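PDB 2PFY: putative exported protein from Bordetella pertussis Tohama I, which binds pyroglutamic acid between its two lobes, probably as the periplasmic receptor of a tripartite ATP-independent transporter. Local coordinates for residues Lys129-Ala133 and Leu134-Lys138; Asn214-Ala217 and Phe218-Pro222; Pro266-Leu269 and Ala270-Leu273. All coordinates share one frame; numbering follows the deposited sequence.

Contact 1 of 3, residues Lys129-Ala133 and Leu134-Lys138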
loop_
_atom_site.group_PDB
_atom_site.type_symbol
_atom_site.label_atom_id
_atom_site.label_comp_id
_atom_site.label_asym_id
_atom_site.label_seq_id
_atom_site.Cartn_x
_atom_site.Cartn_y
_atom_site.Cartn_z
ATOM N N LYS A 129 1.003 -22.943 9.479
ATOM C CA LYS A 129 0.242 -23.830 10.377
ATOM C C LYS A 129 -1.089 -23.179 10.674
ATOM O O LYS A 129 -1.199 -21.975 10.565
ATOM C CB LYS A 129 0.986 -24.033 11.718
ATOM C CG LYS A 129 2.186 -24.949 11.624
ATOM C CD LYS A 129 2.340 -25.832 12.895
ATOM C CE LYS A 129 1.331 -27.012 12.885
ATOM N NZ LYS A 129 1.613 -27.993 13.956
ATOM N N PRO A 130 -2.097 -23.960 11.084
ATOM C CA PRO A 130 -3.345 -23.319 11.471
ATOM C C PRO A 130 -3.169 -22.285 12.596
ATOM O O PRO A 130 -2.365 -22.476 13.508
ATOM C CB PRO A 130 -4.207 -24.491 11.966
ATOM C CG PRO A 130 -3.694 -25.692 11.256
ATOM C CD PRO A 130 -2.175 -25.435 11.203
ATOM N N VAL A 131 -3.938 -21.213 12.523
ATOM C CA VAL A 131 -3.952 -20.178 13.544
ATOM C C VAL A 131 -5.408 -19.847 13.884
ATOM O O VAL A 131 -6.225 -19.664 12.989
ATOM C CB VAL A 131 -3.187 -18.904 13.072
ATOM C CG1 VAL A 131 -3.390 -17.742 14.049
ATOM C CG2 VAL A 131 -1.692 -19.201 12.909
ATOM N N ALA A 132 -5.729 -19.779 15.185
ATOM C CA ALA A 132 -7.075 -19.437 15.651
ATOM C C ALA A 132 -7.109 -18.281 16.682
ATOM O O ALA A 132 -8.176 -17.790 17.021
ATOM C CB ALA A 132 -7.792 -20.693 16.225
ATOM N N ALA A 133 -5.940 -17.877 17.178
ATOM C CA ALA A 133 -5.799 -16.790 18.159
ATOM C C ALA A 133 -4.359 -16.270 18.144
ATOM O O ALA A 133 -3.478 -16.954 17.672
ATOM C CB ALA A 133 -6.168 -17.299 19.585
ATOM N N LEU A 134 -4.128 -15.073 18.686
ATOM C CA LEU A 134 -2.763 -14.491 18.751
ATOM C C LEU A 134 -1.693 -15.392 19.354
ATOM O O LEU A 134 -0.534 -15.381 18.900
ATOM C CB LEU A 134 -2.759 -13.113 19.424
ATOM C CG LEU A 134 -3.344 -11.963 18.585
ATOM C CD1 LEU A 134 -3.342 -10.653 19.358
ATOM C CD2 LEU A 134 -2.632 -11.811 17.218
ATOM N N ALA A 135 -2.084 -16.218 20.339
ATOM C CA ALA A 135 -1.177 -17.168 20.980
ATOM C C ALA A 135 -0.427 -18.048 19.978
ATOM O O ALA A 135 0.724 -18.419 20.208
ATOM C CB ALA A 135 -1.943 -18.058 22.022
ATOM N N ASP A 136 -1.093 -18.385 18.874
ATOM C CA ASP A 136 -0.506 -19.218 17.825
ATOM C C ASP A 136 0.691 -18.516 17.144
ATOM O O ASP A 136 1.608 -19.178 16.613
ATOM C CB ASP A 136 -1.609 -19.655 16.820
ATOM C CG ASP A 136 -2.578 -20.644 17.434
ATOM O OD1 ASP A 136 -2.110 -21.461 18.274
ATOM O OD2 ASP A 136 -3.790 -20.617 17.100
ATOM N N LEU A 137 0.708 -17.190 17.246
ATOM C CA LEU A 137 1.732 -16.374 16.618
ATOM C C LEU A 137 2.788 -15.836 17.601
ATOM O O LEU A 137 3.684 -15.083 17.224
ATOM C CB LEU A 137 1.066 -15.251 15.790
ATOM C CG LEU A 137 0.286 -15.755 14.566
ATOM C CD1 LEU A 137 -0.682 -14.666 14.055
ATOM C CD2 LEU A 137 1.236 -16.229 13.448
ATOM N N LYS A 138 2.706 -16.266 18.862
ATOM C CA LYS A 138 3.622 -15.779 19.887
ATOM C C LYS A 138 5.038 -16.211 19.544
ATOM O O LYS A 138 5.297 -17.406 19.353
ATOM C CB LYS A 138 3.219 -16.303 21.290
ATOM C CG LYS A 138 4.173 -15.857 22.374
ATOM C CD LYS A 138 3.960 -14.416 22.757
ATOM C CE LYS A 138 4.996 -14.032 23.777
ATOM N NZ LYS A 138 5.043 -12.591 23.932
#

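Contact 2 of 3, residues Asn214-Ala217 and Phe218-Pro222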
loop_
_atom_site.group_PDB
_atom_site.type_symbol
_atom_site.label_atom_id
_atom_site.label_comp_id
_atom_site.label_asym_id
_atom_site.label_seq_id
_atom_site.Cartn_x
_atom_site.Cartn_y
_atom_site.Cartn_z
ATOM N N ASN A 214 8.131 14.885 -8.497
ATOM C CA ASN A 214 9.047 15.980 -8.095
ATOM C C ASN A 214 8.375 17.293 -8.515
ATOM O O ASN A 214 8.084 17.467 -9.687
ATOM C CB ASN A 214 10.398 15.810 -8.779
ATOM C CG ASN A 214 11.397 16.918 -8.404
ATOM O OD1 ASN A 214 11.409 18.007 -9.002
ATOM N ND2 ASN A 214 12.232 16.640 -7.408
ATOM N N LYS A 215 8.111 18.179 -7.550
ATOM C CA LYS A 215 7.372 19.433 -7.818
ATOM C C LYS A 215 8.064 20.335 -8.843
ATOM O O LYS A 215 7.424 20.783 -9.769
ATOM C CB LYS A 215 7.067 20.194 -6.514
ATOM C CG LYS A 215 6.094 21.356 -6.693
ATOM C CD LYS A 215 5.901 22.031 -5.341
ATOM C CE LYS A 215 5.038 23.252 -5.423
ATOM N NZ LYS A 215 4.885 23.786 -4.038
ATOM N N ARG A 216 9.375 20.523 -8.706
ATOM C CA ARG A 216 10.160 21.305 -9.673
ATOM C C ARG A 216 10.093 20.753 -11.104
ATOM O O ARG A 216 9.849 21.496 -12.055
ATOM C CB ARG A 216 11.620 21.467 -9.206
ATOM C CG ARG A 216 12.534 22.142 -10.235
ATOM C CD ARG A 216 13.638 23.022 -9.617
ATOM N NE ARG A 216 13.451 23.261 -8.173
ATOM C CZ ARG A 216 13.194 24.441 -7.610
ATOM N NH1 ARG A 216 13.097 25.549 -8.352
ATOM N NH2 ARG A 216 13.049 24.512 -6.290
ATOM N N ALA A 217 10.251 19.443 -11.242
ATOM C CA ALA A 217 10.114 18.798 -12.528
ATOM C C ALA A 217 8.695 19.011 -13.064
ATOM O O ALA A 217 8.520 19.355 -14.249
ATOM C CB ALA A 217 10.429 17.290 -12.408
ATOM N N PHE A 218 7.690 18.780 -12.211
ATOM C CA PHE A 218 6.273 18.940 -12.611
ATOM C C PHE A 218 6.022 20.392 -13.056
ATOM O O PHE A 218 5.434 20.631 -14.120
ATOM C CB PHE A 218 5.345 18.591 -11.434
ATOM C CG PHE A 218 3.858 18.658 -11.760
ATOM C CD1 PHE A 218 3.214 17.596 -12.414
ATOM C CD2 PHE A 218 3.103 19.753 -11.370
ATOM C CE1 PHE A 218 1.834 17.661 -12.694
ATOM C CE2 PHE A 218 1.739 19.846 -11.661
ATOM C CZ PHE A 218 1.095 18.803 -12.320
ATOM N N GLN A 219 6.468 21.351 -12.245
ATOM C CA GLN A 219 6.214 22.783 -12.518
ATOM C C GLN A 219 6.904 23.250 -13.807
ATOM O O GLN A 219 6.486 24.256 -14.430
ATOM C CB GLN A 219 6.638 23.661 -11.321
ATOM C CG GLN A 219 5.703 23.592 -10.112
ATOM C CD GLN A 219 6.151 24.491 -8.921
ATOM O OE1 GLN A 219 7.361 24.651 -8.617
ATOM N NE2 GLN A 219 5.160 25.066 -8.231
ATOM N N ARG A 220 7.923 22.512 -14.254
ATOM C CA ARG A 220 8.616 22.919 -15.487
ATOM C C ARG A 220 7.911 22.472 -16.782
ATOM O O ARG A 220 8.204 22.974 -17.843
ATOM C CB ARG A 220 10.161 22.702 -15.419
ATOM C CG ARG A 220 10.776 21.587 -16.230
ATOM C CD ARG A 220 12.339 21.672 -16.183
ATOM N NE ARG A 220 12.839 21.765 -14.823
ATOM C CZ ARG A 220 13.216 20.715 -14.083
ATOM N NH1 ARG A 220 13.161 19.463 -14.566
ATOM N NH2 ARG A 220 13.651 20.913 -12.842
ATOM N N LEU A 221 6.903 21.595 -16.670
ATOM C CA LEU A 221 6.153 21.174 -17.838
ATOM C C LEU A 221 5.245 22.326 -18.297
ATOM O O LEU A 221 4.865 23.142 -17.479
ATOM C CB LEU A 221 5.264 19.989 -17.468
ATOM C CG LEU A 221 6.025 18.732 -17.059
ATOM C CD1 LEU A 221 5.053 17.684 -16.457
ATOM C CD2 LEU A 221 6.757 18.179 -18.286
ATOM N N PRO A 222 4.904 22.384 -19.600
ATOM C CA PRO A 222 3.828 23.321 -20.010
ATOM C C PRO A 222 2.556 23.093 -19.199
ATOM O O PRO A 222 2.235 21.927 -18.815
ATOM C CB PRO A 222 3.598 22.981 -21.482
ATOM C CG PRO A 222 4.899 22.352 -21.979
ATOM C CD PRO A 222 5.510 21.656 -20.742
HETATM O O HOH W 1 14.177 18.531 -11.050
#

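Contact 3 of 3, residues Pro266-Leu269 and Ala270-Leu273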
loop_
_atom_site.group_PDB
_atom_site.type_symbol
_atom_site.label_atom_id
_atom_site.label_comp_id
_atom_site.label_asym_id
_atom_site.label_seq_id
_atom_site.Cartn_x
_atom_site.Cartn_y
_atom_site.Cartn_z
ATOM N N PRO A 266 -10.868 -16.186 12.086
ATOM C CA PRO A 266 -11.364 -16.873 13.308
ATOM C C PRO A 266 -11.818 -15.882 14.413
ATOM O O PRO A 266 -11.245 -14.789 14.535
ATOM C CB PRO A 266 -10.146 -17.684 13.775
ATOM C CG PRO A 266 -9.223 -17.758 12.624
ATOM C CD PRO A 266 -9.439 -16.476 11.842
ATOM N N PRO A 267 -12.857 -16.248 15.204
ATOM C CA PRO A 267 -13.449 -15.244 16.108
ATOM C C PRO A 267 -12.549 -14.730 17.223
ATOM O O PRO A 267 -12.642 -13.559 17.565
ATOM C CB PRO A 267 -14.680 -15.944 16.669
ATOM C CG PRO A 267 -14.344 -17.431 16.576
ATOM C CD PRO A 267 -13.554 -17.549 15.289
ATOM N N GLN A 268 -11.679 -15.572 17.778
ATOM C CA GLN A 268 -10.751 -15.080 18.798
ATOM C C GLN A 268 -9.739 -14.120 18.162
ATOM O O GLN A 268 -9.515 -13.035 18.669
ATOM C CB GLN A 268 -10.043 -16.243 19.496
ATOM C CG GLN A 268 -9.087 -15.811 20.620
ATOM C CD GLN A 268 -9.795 -15.256 21.841
ATOM O OE1 GLN A 268 -10.996 -15.452 22.029
ATOM N NE2 GLN A 268 -9.045 -14.568 22.681
ATOM N N LEU A 269 -9.152 -14.511 17.030
ATOM C CA LEU A 269 -8.289 -13.593 16.288
ATOM C C LEU A 269 -9.060 -12.294 15.963
ATOM O O LEU A 269 -8.537 -11.197 16.157
ATOM C CB LEU A 269 -7.724 -14.267 15.019
ATOM C CG LEU A 269 -6.492 -13.576 14.414
ATOM C CD1 LEU A 269 -5.301 -13.553 15.390
ATOM C CD2 LEU A 269 -6.094 -14.230 13.091
ATOM N N ALA A 270 -10.308 -12.412 15.523
ATOM C CA ALA A 270 -11.096 -11.205 15.194
ATOM C C ALA A 270 -11.139 -10.300 16.416
ATOM O O ALA A 270 -10.808 -9.119 16.325
ATOM C CB ALA A 270 -12.525 -11.549 14.728
ATOM N N LYS A 271 -11.509 -10.879 17.566
ATOM C CA LYS A 271 -11.557 -10.124 18.824
ATOM C C LYS A 271 -10.224 -9.447 19.156
ATOM O O LYS A 271 -10.193 -8.280 19.501
ATOM C CB LYS A 271 -11.986 -11.044 19.995
ATOM C CG LYS A 271 -13.402 -10.829 20.465
ATOM C CD LYS A 271 -13.798 -11.853 21.567
ATOM C CE LYS A 271 -13.579 -11.341 23.005
ATOM N NZ LYS A 271 -12.150 -11.340 23.431
ATOM N N GLU A 272 -9.130 -10.187 19.043
ATOM C CA GLU A 272 -7.821 -9.704 19.487
ATOM C C GLU A 272 -7.261 -8.624 18.560
ATOM O O GLU A 272 -6.650 -7.648 19.022
ATOM C CB GLU A 272 -6.840 -10.872 19.644
ATOM C CG GLU A 272 -7.176 -11.850 20.829
ATOM C CD GLU A 272 -6.417 -13.186 20.756
ATOM O OE1 GLU A 272 -6.030 -13.626 19.630
ATOM O OE2 GLU A 272 -6.218 -13.816 21.829
ATOM N N LEU A 273 -7.470 -8.786 17.249
ATOM C CA LEU A 273 -7.034 -7.770 16.272
ATOM C C LEU A 273 -7.840 -6.481 16.401
ATOM O O LEU A 273 -7.294 -5.393 16.220
ATOM C CB LEU A 273 -7.113 -8.316 14.844
ATOM C CG LEU A 273 -6.132 -9.441 14.470
ATOM C CD1 LEU A 273 -6.364 -9.934 13.007
ATOM C CD2 LEU A 273 -4.685 -9.011 14.660
#

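Contact 1 of 3, residues Lys129-Ala133 and Leu134-Lys138
Asp-136 has its CG beside its own backbone N and anti to its carbonyl carbon (chi1 -70°), which turns the carboxylate back over the chain that leads into the turn. There OD2 takes the N-H of Ala-132: the bond from Ala-132 N to Asp-136 OD2 is 2.9 Å, nearly straight at 170°, and uses the anti lone pair, the one facing away from OD1. A weak second bond reaches the same OD2 from Ala-133 N at 3.5 Å. In return, Asp-136 N donates to Ala-133 O (3.0 Å), closing a beta turn over residues 133-136. Further on, Leu-137 N binds Leu-134 O at 2.7 Å.

Val-131 runs past Asp-136 in the opposite direction, its CG1 3.8 Å from Asp-136 CB. The same methyl lies 4.1 Å from Leu-137 CD1, where the two side chains cross at about a right angle. Leu-137 and Leu-134 both continue inward onto Met-156, while Tyr-200 OH bonds Val-131 N.

This loop joins strand 124-127 to strand 141-144. OD2 holds the Ala-132 N-H firmly and helps that of Ala-133 only weakly, tying the chain across its own bend; the stronger donor would be expected to favour the ionised aspartate.

Contact 2 of 3, residues Asn214-Ala217 and Phe218-Pro222
Phe-218 N donates to Asn-214 O at 2.9 Å, the first main-chain bond of the short helix 215-220, and Gln-219 N follows with a 2.7 Å bond to Lys-215 O. Asn-214 is the N-cap. Its side-chain OD1 accepts from Ala-217 N at 2.9 Å, in the carbonyl plane and on a lone pair, and so occupies an N-H of the first turn that has no helical carbonyl to meet. The amide's other end is also used, ND2 bonding Val-55 O.

At the far end the pattern loosens. Arg-220 N is shared between Ala-217 O at 3.2 Å and, more weakly, Arg-216 O, and Leu-221 N turns to Phe-218 O.

The helix follows directly on strand 208-214 of the five-stranded mixed sheet, and Phe-218 packs on helix 223-257 and Val-113 of strand 112-119. Lys-215 stands out to a salt bridge with Asp-108, while Gln-219 and Arg-220 lean back over the first turn, Gln-219 NE2 3.3 Å from Lys-215 CE. The Arg-220 guanidinium turns one face to Ala-217 CA and Arg-216 O; NH2 comes tightly, at 3.1 Å, to Arg-216 CG. At its edge, in plane, NH2 donates to a water at 3.0 Å.

The cap bond is thus OD1's main satisfaction; that water bridges the arginine to OD1 only weakly, with probably slight effect on the amide.

Contact 3 of 3, residues Pro266-Leu269 and Ala270-Leu273
Gln-268 and Glu-272, one helical turn apart, cross obliquely with their flat ends almost perpendicular: the amide and carboxylate planes stand 81° apart. Gln-268 NE2 donates to Glu-272 OE2 at 3.0 Å. The acceptor lies near the amide plane of Gln-268, whereas the donor stands above the carboxylate, 64° out of its plane. The bend at chi2 of Gln-268 (70°) swings the amide along the helix toward Glu-272, whose own chain stays extended beyond CG. This also lays Gln-268 CG over the carboxylate, 3.7 Å from Glu-272 OE2. The other oxygen, OE1, is engaged by Leu-134 N in the loop after strand 124-127.

Around the helix from this polar pair, Leu-269 and Leu-273 meet at a slant, with Leu-269 CG 3.9 Å from Leu-273 CD1. Leu-269 also meets Leu-134, and Leu-273 meets Phe-84. This is the first part of helix 267-287, whose amphipathic first turns, following strand 261-264, pack Leu-269 and Leu-273 on Ile-125 of strand 124-127; both strands belong to the four-stranded mixed sheet of this bacterial periplasmic receptor of the DctP family.

Pro-266 occupies the N-cap and Pro-267 the first helical position, where a proline costs no main-chain hydrogen bond. Pro-266 O takes Ala-270 N at 2.7 Å and Pro-267 O takes Lys-271 N at 2.9 Å; Glu-272 N and Leu-273 N continue the series with Gln-268 O and Leu-269 O. The methyl group of Ala-270, next in the chain after Leu-269, packs on Leu-265, the residue just ahead of the two prolines.

Contacts 1 and 3 are neighbours, with centres about 10 Å apart. The bond from Leu-134 N to Glu-272 OE1 measures 2.6 Å, and Ala-133 CB packs on Gln-268 CG at 3.4 Å, so the loop 129-138 and the start of helix 267-287 pack as one unit. Contact 2 lies on the opposite side of the chain's centre, its own centre about 50 Å from that of contact 1 and about 48 Å from that of contact 3, beside the five-stranded sheet that includes strand 208-214. All three are about 23-25 Å from the chain's centre, and none supplies a residue to the pyroglutamic acid pocket, which is lined by Arg-48, Trp-120, Arg-143 and Ser-183 among others.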